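Local coordinates for ABC transporter substrate-binding protein (Rhizobium radiobacter, PDB 6TFX), which binds the opine mannopinic acid, probably as the periplasmic solute-binding component that delivers it to an ABC importer, at residues T70-P75 and A121-I126; P75-Q80 and V165-F170; V267-A272 and K318-E323; P169-S174 and T182-A187. All coordinates share one frame; numbering follows the deposited sequence.

Contact 1. Residues T70-P75 and A121-I126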
loop_
_atom_site.group_PDB
_atom_site.type_symbol
_atom_site.label_atom_id
_atom_site.label_comp_id
_atom_site.label_asym_id
_atom_site.label_seq_id
_atom_site.Cartn_x
_atom_site.Cartn_y
_atom_site.Cartn_z
ATOM N N THR A 70 24.529 -4.324 -12.736
ATOM C CA THR A 70 25.604 -3.749 -11.920
ATOM C C THR A 70 25.239 -2.312 -11.586
ATOM O O THR A 70 24.997 -1.520 -12.496
ATOM C CB THR A 70 26.952 -3.855 -12.647
ATOM O OG1 THR A 70 27.177 -5.233 -12.989
ATOM C CG2 THR A 70 28.113 -3.349 -11.788
ATOM N N PHE A 71 25.163 -2.010 -10.284
ATOM C CA PHE A 71 24.823 -0.681 -9.779
ATOM C C PHE A 71 26.039 -0.002 -9.187
ATOM O O PHE A 71 26.712 -0.590 -8.341
ATOM C CB PHE A 71 23.721 -0.763 -8.703
ATOM C CG PHE A 71 22.379 -1.154 -9.273
ATOM C CD1 PHE A 71 22.079 -2.489 -9.541
ATOM C CD2 PHE A 71 21.425 -0.187 -9.579
ATOM C CE1 PHE A 71 20.870 -2.841 -10.143
ATOM C CE2 PHE A 71 20.200 -0.547 -10.147
ATOM C CZ PHE A 71 19.938 -1.866 -10.443
ATOM N N LYS A 72 26.313 1.232 -9.632
ATOM C CA LYS A 72 27.437 2.009 -9.120
ATOM C C LYS A 72 26.876 2.981 -8.102
ATOM O O LYS A 72 26.010 3.798 -8.424
ATOM C CB LYS A 72 28.196 2.732 -10.250
ATOM C CG LYS A 72 28.973 1.775 -11.162
ATOM C CD LYS A 72 30.262 1.267 -10.515
ATOM C CE LYS A 72 30.981 0.238 -11.353
ATOM N NZ LYS A 72 32.228 -0.222 -10.686
ATOM N N LEU A 73 27.323 2.851 -6.865
ATOM C CA LEU A 73 26.788 3.677 -5.797
ATOM C C LEU A 73 27.421 5.029 -5.749
ATOM O O LEU A 73 28.610 5.190 -6.041
ATOM C CB LEU A 73 26.943 3.006 -4.415
ATOM C CG LEU A 73 26.432 1.563 -4.294
ATOM C CD1 LEU A 73 26.449 1.135 -2.859
ATOM C CD2 LEU A 73 25.028 1.417 -4.861
ATOM N N ARG A 74 26.627 6.002 -5.328
ATOM C CA ARG A 74 27.130 7.334 -5.100
ATOM C C ARG A 74 28.139 7.276 -3.944
ATOM O O ARG A 74 27.849 6.633 -2.919
ATOM C CB ARG A 74 25.984 8.228 -4.677
ATOM C CG ARG A 74 25.628 9.220 -5.686
ATOM C CD ARG A 74 24.519 10.043 -5.105
ATOM N NE ARG A 74 23.272 9.789 -5.813
ATOM C CZ ARG A 74 22.929 10.385 -6.951
ATOM N NH1 ARG A 74 23.758 11.248 -7.537
ATOM N NH2 ARG A 74 21.756 10.126 -7.512
ATOM N N PRO A 75 29.368 7.870 -3.989
ATOM C CA PRO A 75 30.411 7.597 -2.935
ATOM C C PRO A 75 30.236 7.939 -1.403
ATOM O O PRO A 75 30.606 7.112 -0.567
ATOM C CB PRO A 75 31.633 8.386 -3.446
ATOM C CG PRO A 75 31.102 9.329 -4.501
ATOM C CD PRO A 75 29.957 8.597 -5.129
ATOM N N ALA A 121 33.284 -1.613 -2.421
ATOM C CA ALA A 121 32.465 -0.778 -1.517
ATOM C C ALA A 121 31.402 0.078 -2.211
ATOM O O ALA A 121 30.416 0.459 -1.563
ATOM C CB ALA A 121 33.356 0.097 -0.646
ATOM N N LYS A 122 31.588 0.373 -3.518
ATOM C CA LYS A 122 30.638 1.212 -4.257
ATOM C C LYS A 122 30.019 0.516 -5.484
ATOM O O LYS A 122 29.550 1.196 -6.390
ATOM C CB LYS A 122 31.289 2.566 -4.646
ATOM C CG LYS A 122 32.500 2.443 -5.594
ATOM C CD LYS A 122 33.124 3.800 -5.932
ATOM C CE LYS A 122 34.473 3.663 -6.599
ATOM N NZ LYS A 122 34.433 4.062 -8.030
ATOM N N THR A 123 30.065 -0.818 -5.546
ATOM C CA THR A 123 29.537 -1.539 -6.700
ATOM C C THR A 123 28.764 -2.760 -6.216
ATOM O O THR A 123 29.323 -3.587 -5.495
ATOM C CB THR A 123 30.689 -1.951 -7.647
ATOM O OG1 THR A 123 31.438 -0.783 -7.994
ATOM C CG2 THR A 123 30.192 -2.634 -8.915
ATOM N N VAL A 124 27.484 -2.867 -6.642
ATOM C CA VAL A 124 26.594 -3.973 -6.280
ATOM C C VAL A 124 26.231 -4.722 -7.561
ATOM O O VAL A 124 25.807 -4.095 -8.536
ATOM C CB VAL A 124 25.299 -3.423 -5.606
ATOM C CG1 VAL A 124 24.306 -4.558 -5.330
ATOM C CG2 VAL A 124 25.630 -2.680 -4.314
ATOM N N ARG A 125 26.347 -6.052 -7.537
ATOM C CA ARG A 125 25.966 -6.875 -8.672
ATOM C C ARG A 125 24.750 -7.692 -8.243
ATOM O O ARG A 125 24.814 -8.411 -7.253
ATOM C CB ARG A 125 27.103 -7.817 -9.073
ATOM C CG ARG A 125 26.773 -8.732 -10.267
ATOM C CD ARG A 125 27.880 -9.761 -10.516
ATOM N NE ARG A 125 29.146 -9.119 -10.848
ATOM C CZ ARG A 125 30.341 -9.675 -10.674
ATOM N NH1 ARG A 125 30.445 -10.899 -10.165
ATOM N NH2 ARG A 125 31.443 -9.011 -11.003
ATOM N N ILE A 126 23.653 -7.579 -8.999
ATOM C CA ILE A 126 22.432 -8.351 -8.727
ATOM C C ILE A 126 22.277 -9.338 -9.891
ATOM O O ILE A 126 22.238 -8.924 -11.047
ATOM C CB ILE A 126 21.189 -7.431 -8.624
ATOM C CG1 ILE A 126 21.371 -6.429 -7.450
ATOM C CG2 ILE A 126 19.902 -8.262 -8.473
ATOM C CD1 ILE A 126 20.320 -5.361 -7.359
HETATM O O HOH W 1 29.268 -6.607 -11.997
#
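K72 and T123 lie side by side and point the same way, with NZ of K72 ending 2.9 Å from OG1 of T123 in a hydrogen bond. A bend in the lysine chain at chi2 (-76°) brings CD, CE and NZ down over the threonine; the same hydroxyl is also bonded to D120, whose carboxylate may offset the nearby ammonium of K122. The methyl of T123, anti to its backbone N, lies beside the lysine tip as well and meets CG2 of T70 at 3.6 Å. Next along this face, OG1 of T70 and NE of R125 share a water, 2.7 Å from the hydroxyl and 2.8 Å from the nitrogen, where it sits in the guanidinium plane. Long or hydroxylated chains suit a face that is partly exposed at T70, K72 and R125, with T123 buried among them. The backbones belong to the two central strands of a four-stranded antiparallel sheet, 57-62, 68-73, 123-128 and 113-118 in order, and here they run at 160°. F71 and V124 form a hydrogen-bonded pair, F71 N to V124 O being 2.8 Å at a nearly straight 174°. The opposite face is apolar. F71 reaches obliquely across to I126, with CE1 3.8 Å from CD1, while W60 meets the phenylalanine ring. Farther along, both methyls of L73 approach CG2 of V124, CD1 at 4.2 Å, crossing it at a slant. Branched aliphatic chains fit here because V91 of helix 88-98 packs against both L73 and V124, and L95 of the same helix against I126.

Contact 2. Residues P75-Q80 and V165-F170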
loop_
_atom_site.group_PDB
_atom_site.type_symbol
_atom_site.label_atom_id
_atom_site.label_comp_id
_atom_site.label_asym_id
_atom_site.label_seq_id
_atom_site.Cartn_x
_atom_site.Cartn_y
_atom_site.Cartn_z
ATOM N N PRO A 75 29.368 7.870 -3.989
ATOM C CA PRO A 75 30.411 7.597 -2.935
ATOM C C PRO A 75 30.236 7.939 -1.403
ATOM O O PRO A 75 30.606 7.112 -0.567
ATOM C CB PRO A 75 31.633 8.386 -3.446
ATOM C CG PRO A 75 31.102 9.329 -4.501
ATOM C CD PRO A 75 29.957 8.597 -5.129
ATOM N N ASP A 76 29.872 9.182 -1.063
ATOM C CA ASP A 76 29.646 9.952 0.152
ATOM C C ASP A 76 28.175 10.168 0.539
ATOM O O ASP A 76 27.838 11.243 1.042
ATOM C CB ASP A 76 30.384 11.316 0.029
ATOM C CG ASP A 76 31.876 11.200 -0.277
ATOM O OD1 ASP A 76 32.562 10.377 0.388
ATOM O OD2 ASP A 76 32.358 11.936 -1.178
ATOM N N VAL A 77 27.307 9.140 0.366
ATOM C CA VAL A 77 25.931 9.210 0.864
ATOM C C VAL A 77 26.091 8.769 2.307
ATOM O O VAL A 77 26.659 7.703 2.556
ATOM C CB VAL A 77 24.921 8.303 0.127
ATOM C CG1 VAL A 77 23.561 8.309 0.831
ATOM C CG2 VAL A 77 24.767 8.727 -1.329
ATOM N N LYS A 78 25.660 9.595 3.242
ATOM C CA LYS A 78 25.826 9.296 4.657
ATOM C C LYS A 78 24.551 8.772 5.305
ATOM O O LYS A 78 23.455 9.314 5.075
ATOM C CB LYS A 78 26.243 10.567 5.432
ATOM C CG LYS A 78 27.378 11.379 4.814
ATOM C CD LYS A 78 28.750 10.805 5.087
ATOM C CE LYS A 78 29.797 11.644 4.399
ATOM N NZ LYS A 78 31.133 11.002 4.449
ATOM N N TRP A 79 24.710 7.792 6.201
ATOM C CA TRP A 79 23.593 7.335 6.999
ATOM C C TRP A 79 23.276 8.431 8.007
ATOM O O TRP A 79 24.164 9.186 8.390
ATOM C CB TRP A 79 23.980 6.076 7.793
ATOM C CG TRP A 79 24.061 4.836 6.957
ATOM C CD1 TRP A 79 25.166 4.071 6.720
ATOM C CD2 TRP A 79 22.961 4.179 6.292
ATOM N NE1 TRP A 79 24.819 2.964 5.961
ATOM C CE2 TRP A 79 23.480 3.029 5.658
ATOM C CE3 TRP A 79 21.589 4.472 6.150
ATOM C CZ2 TRP A 79 22.676 2.174 4.876
ATOM C CZ3 TRP A 79 20.792 3.625 5.389
ATOM C CH2 TRP A 79 21.334 2.481 4.776
ATOM N N GLN A 80 22.033 8.471 8.484
ATOM C CA GLN A 80 21.667 9.365 9.579
ATOM C C GLN A 80 22.370 8.863 10.858
ATOM O O GLN A 80 22.760 7.701 10.924
ATOM C CB GLN A 80 20.170 9.237 9.843
ATOM C CG GLN A 80 19.318 9.906 8.751
ATOM C CD GLN A 80 17.960 9.271 8.599
ATOM O OE1 GLN A 80 17.518 8.453 9.419
ATOM N NE2 GLN A 80 17.283 9.605 7.497
ATOM N N VAL A 165 16.942 3.955 11.187
ATOM C CA VAL A 165 18.090 4.704 10.682
ATOM C C VAL A 165 18.060 4.553 9.183
ATOM O O VAL A 165 18.128 3.433 8.688
ATOM C CB VAL A 165 19.443 4.180 11.219
ATOM C CG1 VAL A 165 20.610 4.976 10.619
ATOM C CG2 VAL A 165 19.487 4.211 12.747
ATOM N N GLY A 166 17.929 5.659 8.465
ATOM C CA GLY A 166 17.954 5.627 7.000
ATOM C C GLY A 166 18.919 6.657 6.443
ATOM O O GLY A 166 19.694 7.246 7.208
ATOM N N PHE A 167 18.947 6.815 5.105
ATOM C CA PHE A 167 19.771 7.877 4.500
ATOM C C PHE A 167 18.886 8.935 3.826
ATOM O O PHE A 167 19.391 9.834 3.139
ATOM C CB PHE A 167 20.873 7.350 3.553
ATOM C CG PHE A 167 20.406 6.580 2.352
ATOM C CD1 PHE A 167 19.823 7.230 1.270
ATOM C CD2 PHE A 167 20.627 5.214 2.261
ATOM C CE1 PHE A 167 19.415 6.508 0.142
ATOM C CE2 PHE A 167 20.238 4.499 1.131
ATOM C CZ PHE A 167 19.606 5.147 0.092
ATOM N N GLY A 168 17.587 8.839 4.073
ATOM C CA GLY A 168 16.575 9.757 3.556
ATOM C C GLY A 168 16.691 11.150 4.157
ATOM O O GLY A 168 17.525 11.411 5.053
ATOM N N PRO A 169 15.826 12.071 3.685
ATOM C CA PRO A 169 15.959 13.479 4.105
ATOM C C PRO A 169 15.558 13.793 5.536
ATOM O O PRO A 169 15.936 14.852 6.033
ATOM C CB PRO A 169 15.075 14.238 3.097
ATOM C CG PRO A 169 14.089 13.202 2.574
ATOM C CD PRO A 169 14.870 11.909 2.565
ATOM N N PHE A 170 14.749 12.914 6.192
ATOM C CA PHE A 170 14.321 13.182 7.569
ATOM C C PHE A 170 14.635 11.999 8.452
ATOM O O PHE A 170 14.543 10.866 8.007
ATOM C CB PHE A 170 12.822 13.527 7.620
ATOM C CG PHE A 170 12.520 14.779 6.823
ATOM C CD1 PHE A 170 12.725 16.040 7.376
ATOM C CD2 PHE A 170 12.093 14.696 5.502
ATOM C CE1 PHE A 170 12.518 17.203 6.614
ATOM C CE2 PHE A 170 11.863 15.859 4.750
ATOM C CZ PHE A 170 12.104 17.099 5.300
HETATM O O HOH W 2 21.864 11.020 3.056
#
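W79 and F167 bring the two segments to 4.6 Å between their CA atoms, and beside them Q80 N donates to G166 O at 2.9 Å, the one backbone-to-backbone hydrogen bond between the segments. The side chain of Q80 then lies along the backbone of 166-168. Its OE1 receives G166 N at 3.0 Å, the donor standing well above the amide plane rather than within it. Its NE2 gives a hydrogen bond to G168 O, also 3.0 Å away, and this acceptor lies in the glutamine amide plane; I35 O is a further partner of the same nitrogen. Glutamine suits the place because one flat group both gives and accepts. The indole of W79 presents its edge to the G166 peptide, CE3 being 3.5 Å from C. F167 has its CG between the backbone N and the carbonyl carbon (chi1 61°), a turn that sets the ring beside V77 and W79. The ring is tilted 53° to the indole, with CD2 3.5 Å from CZ3 of W79. V77 closes on the same phenylalanine, CG1 lying 3.9 Å from CG. A water donates to both K78 O and F167 O. In this buried junction the amide of Q80 supplies partners for G166 N and, together with N186, for G168 O, while the aromatic rings provide the apolar packing.

Contact 3. Residues V267-A272 and K318-E323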
loop_
_atom_site.group_PDB
_atom_site.type_symbol
_atom_site.label_atom_id
_atom_site.label_comp_id
_atom_site.label_asym_id
_atom_site.label_seq_id
_atom_site.Cartn_x
_atom_site.Cartn_y
_atom_site.Cartn_z
ATOM N N VAL A 267 -23.720 -19.029 -1.607
ATOM C CA VAL A 267 -23.704 -18.041 -0.517
ATOM C C VAL A 267 -22.818 -16.866 -0.917
ATOM O O VAL A 267 -23.162 -15.712 -0.657
ATOM C CB VAL A 267 -23.298 -18.670 0.836
ATOM C CG1 VAL A 267 -23.290 -17.623 1.955
ATOM C CG2 VAL A 267 -24.236 -19.825 1.194
ATOM N N ARG A 268 -21.672 -17.153 -1.561
ATOM C CA ARG A 268 -20.757 -16.082 -2.002
ATOM C C ARG A 268 -21.445 -15.266 -3.106
ATOM O O ARG A 268 -21.406 -14.028 -3.101
ATOM C CB ARG A 268 -19.438 -16.677 -2.536
ATOM C CG ARG A 268 -18.694 -17.466 -1.464
ATOM C CD ARG A 268 -17.216 -17.659 -1.784
ATOM N NE ARG A 268 -16.973 -18.371 -3.043
ATOM C CZ ARG A 268 -16.853 -19.691 -3.144
ATOM N NH1 ARG A 268 -17.105 -20.469 -2.096
ATOM N NH2 ARG A 268 -16.552 -20.250 -4.309
ATOM N N GLN A 269 -22.086 -15.956 -4.071
ATOM C CA GLN A 269 -22.810 -15.274 -5.141
ATOM C C GLN A 269 -23.919 -14.393 -4.557
ATOM O O GLN A 269 -24.094 -13.247 -4.986
ATOM C CB GLN A 269 -23.426 -16.294 -6.103
ATOM C CG GLN A 269 -22.374 -17.012 -6.947
ATOM C CD GLN A 269 -22.972 -18.181 -7.699
ATOM O OE1 GLN A 269 -23.953 -18.810 -7.264
ATOM N NE2 GLN A 269 -22.374 -18.503 -8.849
ATOM N N ALA A 270 -24.626 -14.912 -3.529
ATOM C CA ALA A 270 -25.679 -14.127 -2.886
ATOM C C ALA A 270 -25.084 -12.824 -2.328
ATOM O O ALA A 270 -25.660 -11.770 -2.512
ATOM C CB ALA A 270 -26.335 -14.930 -1.770
ATOM N N LEU A 271 -23.910 -12.906 -1.671
ATOM C CA LEU A 271 -23.284 -11.695 -1.117
ATOM C C LEU A 271 -22.928 -10.728 -2.231
ATOM O O LEU A 271 -23.227 -9.538 -2.125
ATOM C CB LEU A 271 -22.043 -12.057 -0.275
ATOM C CG LEU A 271 -21.370 -10.915 0.485
ATOM C CD1 LEU A 271 -22.331 -10.257 1.496
ATOM C CD2 LEU A 271 -20.125 -11.433 1.207
ATOM N N ALA A 272 -22.318 -11.244 -3.318
ATOM C CA ALA A 272 -21.887 -10.400 -4.443
ATOM C C ALA A 272 -23.085 -9.687 -5.094
ATOM O O ALA A 272 -22.930 -8.550 -5.559
ATOM C CB ALA A 272 -21.160 -11.237 -5.488
ATOM N N LYS A 318 -31.558 -13.346 -2.100
ATOM C CA LYS A 318 -32.475 -14.077 -1.223
ATOM C C LYS A 318 -32.795 -15.471 -1.777
ATOM O O LYS A 318 -32.854 -16.437 -1.017
ATOM C CB LYS A 318 -33.746 -13.244 -0.990
ATOM C CG LYS A 318 -33.478 -12.016 -0.134
ATOM C CD LYS A 318 -34.731 -11.136 0.020
ATOM C CE LYS A 318 -35.482 -11.411 1.303
ATOM N NZ LYS A 318 -35.592 -10.192 2.152
ATOM N N LYS A 319 -32.997 -15.573 -3.106
ATOM C CA LYS A 319 -33.286 -16.854 -3.780
ATOM C C LYS A 319 -32.109 -17.824 -3.598
ATOM O O LYS A 319 -32.312 -18.993 -3.255
ATOM C CB LYS A 319 -33.572 -16.614 -5.273
ATOM C CG LYS A 319 -33.883 -17.863 -6.092
ATOM C CD LYS A 319 -33.901 -17.527 -7.582
ATOM C CE LYS A 319 -34.071 -18.734 -8.466
ATOM N NZ LYS A 319 -34.025 -18.360 -9.907
ATOM N N LEU A 320 -30.885 -17.333 -3.815
ATOM C CA LEU A 320 -29.680 -18.149 -3.651
ATOM C C LEU A 320 -29.507 -18.602 -2.190
ATOM O O LEU A 320 -29.166 -19.759 -1.956
ATOM C CB LEU A 320 -28.446 -17.362 -4.107
ATOM C CG LEU A 320 -28.296 -17.210 -5.598
ATOM C CD1 LEU A 320 -27.309 -16.100 -5.933
ATOM C CD2 LEU A 320 -27.884 -18.530 -6.249
ATOM N N LEU A 321 -29.738 -17.703 -1.204
ATOM C CA LEU A 321 -29.608 -18.119 0.204
ATOM C C LEU A 321 -30.625 -19.199 0.540
ATOM O O LEU A 321 -30.281 -20.146 1.249
ATOM C CB LEU A 321 -29.760 -16.930 1.171
ATOM C CG LEU A 321 -28.602 -15.926 1.130
ATOM C CD1 LEU A 321 -28.775 -14.837 2.169
ATOM C CD2 LEU A 321 -27.245 -16.649 1.347
ATOM N N ALA A 322 -31.869 -19.077 0.043
ATOM C CA ALA A 322 -32.895 -20.114 0.330
ATOM C C ALA A 322 -32.464 -21.464 -0.287
ATOM O O ALA A 322 -32.544 -22.496 0.389
ATOM C CB ALA A 322 -34.265 -19.677 -0.210
ATOM N N GLU A 323 -31.920 -21.449 -1.524
ATOM C CA GLU A 323 -31.413 -22.662 -2.202
ATOM C C GLU A 323 -30.258 -23.301 -1.406
ATOM O O GLU A 323 -30.113 -24.531 -1.398
ATOM C CB GLU A 323 -30.897 -22.325 -3.610
ATOM C CG GLU A 323 -31.991 -22.059 -4.629
ATOM C CD GLU A 323 -31.526 -21.608 -6.004
ATOM O OE1 GLU A 323 -30.306 -21.682 -6.286
ATOM O OE2 GLU A 323 -32.389 -21.187 -6.807
#
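A270 presents its single methyl to L320 and L321, and this small bump settles between the two leucines. Its CB is 4.0 Å from CB of L320 and 3.7 Å from CD2 of L321, so one alanine is touched by neighbouring side chains of the opposite helix. The short alanine side chain suits the close approach of the helices: the axes of 267-272 and 318-323 come within 8.3 Å as they pass nearly antiparallel, at 163°. The leucines fill hollows on either side of that methyl. L321 sends CD2 into the notch between A270 and V267, one turn earlier, meeting V267 CG1 at 4.1 Å; the valine and leucine chains cross at about a right angle. L320, its CG anti to its carbonyl carbon (chi1 -74°), drives CD1 into the other hollow, where the floor is backbone: A270 N is 3.8 Å away and Q269 CB 3.9 Å. Here too the crossing is near a right angle, and the aliphatic base of Q269 forms the wall, while OE1 of this partly exposed residue comes 4.1 Å from CD2 of L320. F358 packs against V267, A270 and L321, extending this apolar cluster to strand 358-365. S317, just before 318-323 on the same helix, adds a hydrogen bond between its OG and A270 O. Between 267-272 and 318-323 themselves no hydrogen bond forms, so this buried helix-helix contact rests on dispersion and the hydrophobic effect, with specificity probably coming from the fit of branched chains round one methyl.

Contact 4. Residues P169-S174 and T182-A187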
loop_
_atom_site.group_PDB
_atom_site.type_symbol
_atom_site.label_atom_id
_atom_site.label_comp_id
_atom_site.label_asym_id
_atom_site.label_seq_id
_atom_site.Cartn_x
_atom_site.Cartn_y
_atom_site.Cartn_z
ATOM N N PRO A 169 15.826 12.071 3.685
ATOM C CA PRO A 169 15.959 13.479 4.105
ATOM C C PRO A 169 15.558 13.793 5.536
ATOM O O PRO A 169 15.936 14.852 6.033
ATOM C CB PRO A 169 15.075 14.238 3.097
ATOM C CG PRO A 169 14.089 13.202 2.574
ATOM C CD PRO A 169 14.870 11.909 2.565
ATOM N N PHE A 170 14.749 12.914 6.192
ATOM C CA PHE A 170 14.321 13.182 7.569
ATOM C C PHE A 170 14.635 11.999 8.452
ATOM O O PHE A 170 14.543 10.866 8.007
ATOM C CB PHE A 170 12.822 13.527 7.620
ATOM C CG PHE A 170 12.520 14.779 6.823
ATOM C CD1 PHE A 170 12.725 16.040 7.376
ATOM C CD2 PHE A 170 12.093 14.696 5.502
ATOM C CE1 PHE A 170 12.518 17.203 6.614
ATOM C CE2 PHE A 170 11.863 15.859 4.750
ATOM C CZ PHE A 170 12.104 17.099 5.300
ATOM N N GLN A 171 14.935 12.261 9.716
ATOM C CA GLN A 171 15.255 11.196 10.672
ATOM C C GLN A 171 14.305 11.261 11.826
ATOM O O GLN A 171 13.828 12.335 12.175
ATOM C CB GLN A 171 16.697 11.340 11.196
ATOM C CG GLN A 171 16.970 12.694 11.876
ATOM C CD GLN A 171 18.342 13.219 11.560
ATOM O OE1 GLN A 171 19.200 12.510 11.032
ATOM N NE2 GLN A 171 18.571 14.488 11.853
ATOM N N VAL A 172 14.075 10.119 12.473
ATOM C CA VAL A 172 13.201 10.092 13.629
ATOM C C VAL A 172 13.999 10.560 14.828
ATOM O O VAL A 172 14.970 9.900 15.210
ATOM C CB VAL A 172 12.565 8.701 13.848
ATOM C CG1 VAL A 172 11.821 8.626 15.185
ATOM C CG2 VAL A 172 11.637 8.348 12.693
ATOM N N GLU A 173 13.617 11.713 15.392
ATOM C CA GLU A 173 14.276 12.224 16.593
ATOM C C GLU A 173 13.681 11.537 17.834
ATOM O O GLU A 173 14.425 11.137 18.740
ATOM C CB GLU A 173 14.117 13.741 16.680
ATOM C CG GLU A 173 14.862 14.353 17.857
ATOM C CD GLU A 173 14.711 15.857 17.941
ATOM O OE1 GLU A 173 13.631 16.329 18.366
ATOM O OE2 GLU A 173 15.677 16.566 17.579
ATOM N N SER A 174 12.339 11.424 17.882
ATOM C CA SER A 174 11.620 10.799 18.991
ATOM C C SER A 174 10.210 10.381 18.588
ATOM O O SER A 174 9.631 10.936 17.637
ATOM C CB SER A 174 11.542 11.764 20.171
ATOM O OG SER A 174 10.845 12.956 19.843
ATOM N N THR A 182 8.322 12.857 15.957
ATOM C CA THR A 182 9.055 14.071 15.666
ATOM C C THR A 182 10.177 13.687 14.753
ATOM O O THR A 182 11.047 12.881 15.128
ATOM C CB THR A 182 9.612 14.751 16.945
ATOM O OG1 THR A 182 8.526 15.007 17.834
ATOM C CG2 THR A 182 10.342 16.085 16.634
ATOM N N LEU A 183 10.160 14.240 13.535
ATOM C CA LEU A 183 11.248 14.023 12.587
ATOM C C LEU A 183 12.031 15.318 12.423
ATOM O O LEU A 183 11.456 16.411 12.509
ATOM C CB LEU A 183 10.733 13.557 11.220
ATOM C CG LEU A 183 9.927 12.237 11.217
ATOM C CD1 LEU A 183 8.439 12.519 11.330
ATOM C CD2 LEU A 183 10.222 11.437 9.967
ATOM N N THR A 184 13.350 15.205 12.223
ATOM C CA THR A 184 14.168 16.386 12.012
ATOM C C THR A 184 14.918 16.221 10.694
ATOM O O THR A 184 15.142 15.100 10.239
ATOM C CB THR A 184 15.127 16.619 13.186
ATOM O OG1 THR A 184 15.959 15.474 13.324
ATOM C CG2 THR A 184 14.402 16.898 14.486
ATOM N N ALA A 185 15.311 17.342 10.086
ATOM C CA ALA A 185 16.033 17.303 8.816
ATOM C C ALA A 185 17.358 16.590 8.990
ATOM O O ALA A 185 18.054 16.811 9.985
ATOM C CB ALA A 185 16.281 18.718 8.325
ATOM N N ASN A 186 17.705 15.733 8.019
ATOM C CA ASN A 186 18.993 15.081 7.971
ATOM C C ASN A 186 19.931 16.136 7.346
ATOM O O ASN A 186 19.929 16.331 6.125
ATOM C CB ASN A 186 18.917 13.806 7.142
ATOM C CG ASN A 186 20.254 13.190 6.782
ATOM O OD1 ASN A 186 21.322 13.597 7.271
ATOM N ND2 ASN A 186 20.223 12.181 5.921
ATOM N N ALA A 187 20.716 16.831 8.193
ATOM C CA ALA A 187 21.614 17.914 7.737
ATOM C C ALA A 187 22.649 17.484 6.666
ATOM O O ALA A 187 23.160 18.335 5.924
ATOM C CB ALA A 187 22.324 18.545 8.934
HETATM O O HOH W 3 21.279 15.848 10.907
#
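Residues P169-S174 and T182-A187 are the antiparallel arms of a beta hairpin, strands 170-176 and 180-185, at one end of a mixed sheet in which 180-185 also pairs with strand 198-203. Hydrogen bonds run both ways between Q171 and T184, and beyond the strand ends N186 N donates to P169 O at 2.8 Å. Nearer the turn, a classic beta bulge sets E173 and S174 together against T182: T182 O receives E173 N at 2.8 Å and S174 N only weakly, at 3.4 Å. L183 and V172 share the apolar face; CD2 of L183 also reaches CB of F170 at 4.1 Å. L183 is backed by L31 and I35 of helix 26-35, and a branched aliphatic chain suits that packing. Q171, S174, T182 and T184 share the polar face. E173, in the bulge, extends alongside T182 and crosses T184 at about a right angle, OE2 of E173 coming 3.4 Å from CG2 of T184. Q171, bent at chi2 (-142°), folds back over T184, whose beta-branch favours the extended strand while offering a hydroxyl. NE2 of Q171 donates to OG1 of T184 at 3.2 Å, in the amide plane, and also gives a hydrogen bond to a water that accepts from A187 N at 2.9 Å.

Contact 2 lies on the same side of the chain's centre as contact 1 and as contact 4. Contacts 1 and 2 share P75 in sequence but do not otherwise touch, their centres 16 Å apart. Contact 2 passes into contact 4 through P169 and F170, with centres 11 Å apart and G168 O near N186 ND2. Contacts 1 and 2 alternate along the chain; contact 4 follows, then contact 3. The loop after strand 68-73 thus ties the four-stranded sheet to the start of the hairpin in the mixed sheet. Contact 3, a helix pair, lies across the centre, 53 to 57 Å away centre to centre, consistent with a separate lobe of this solute-binding fold.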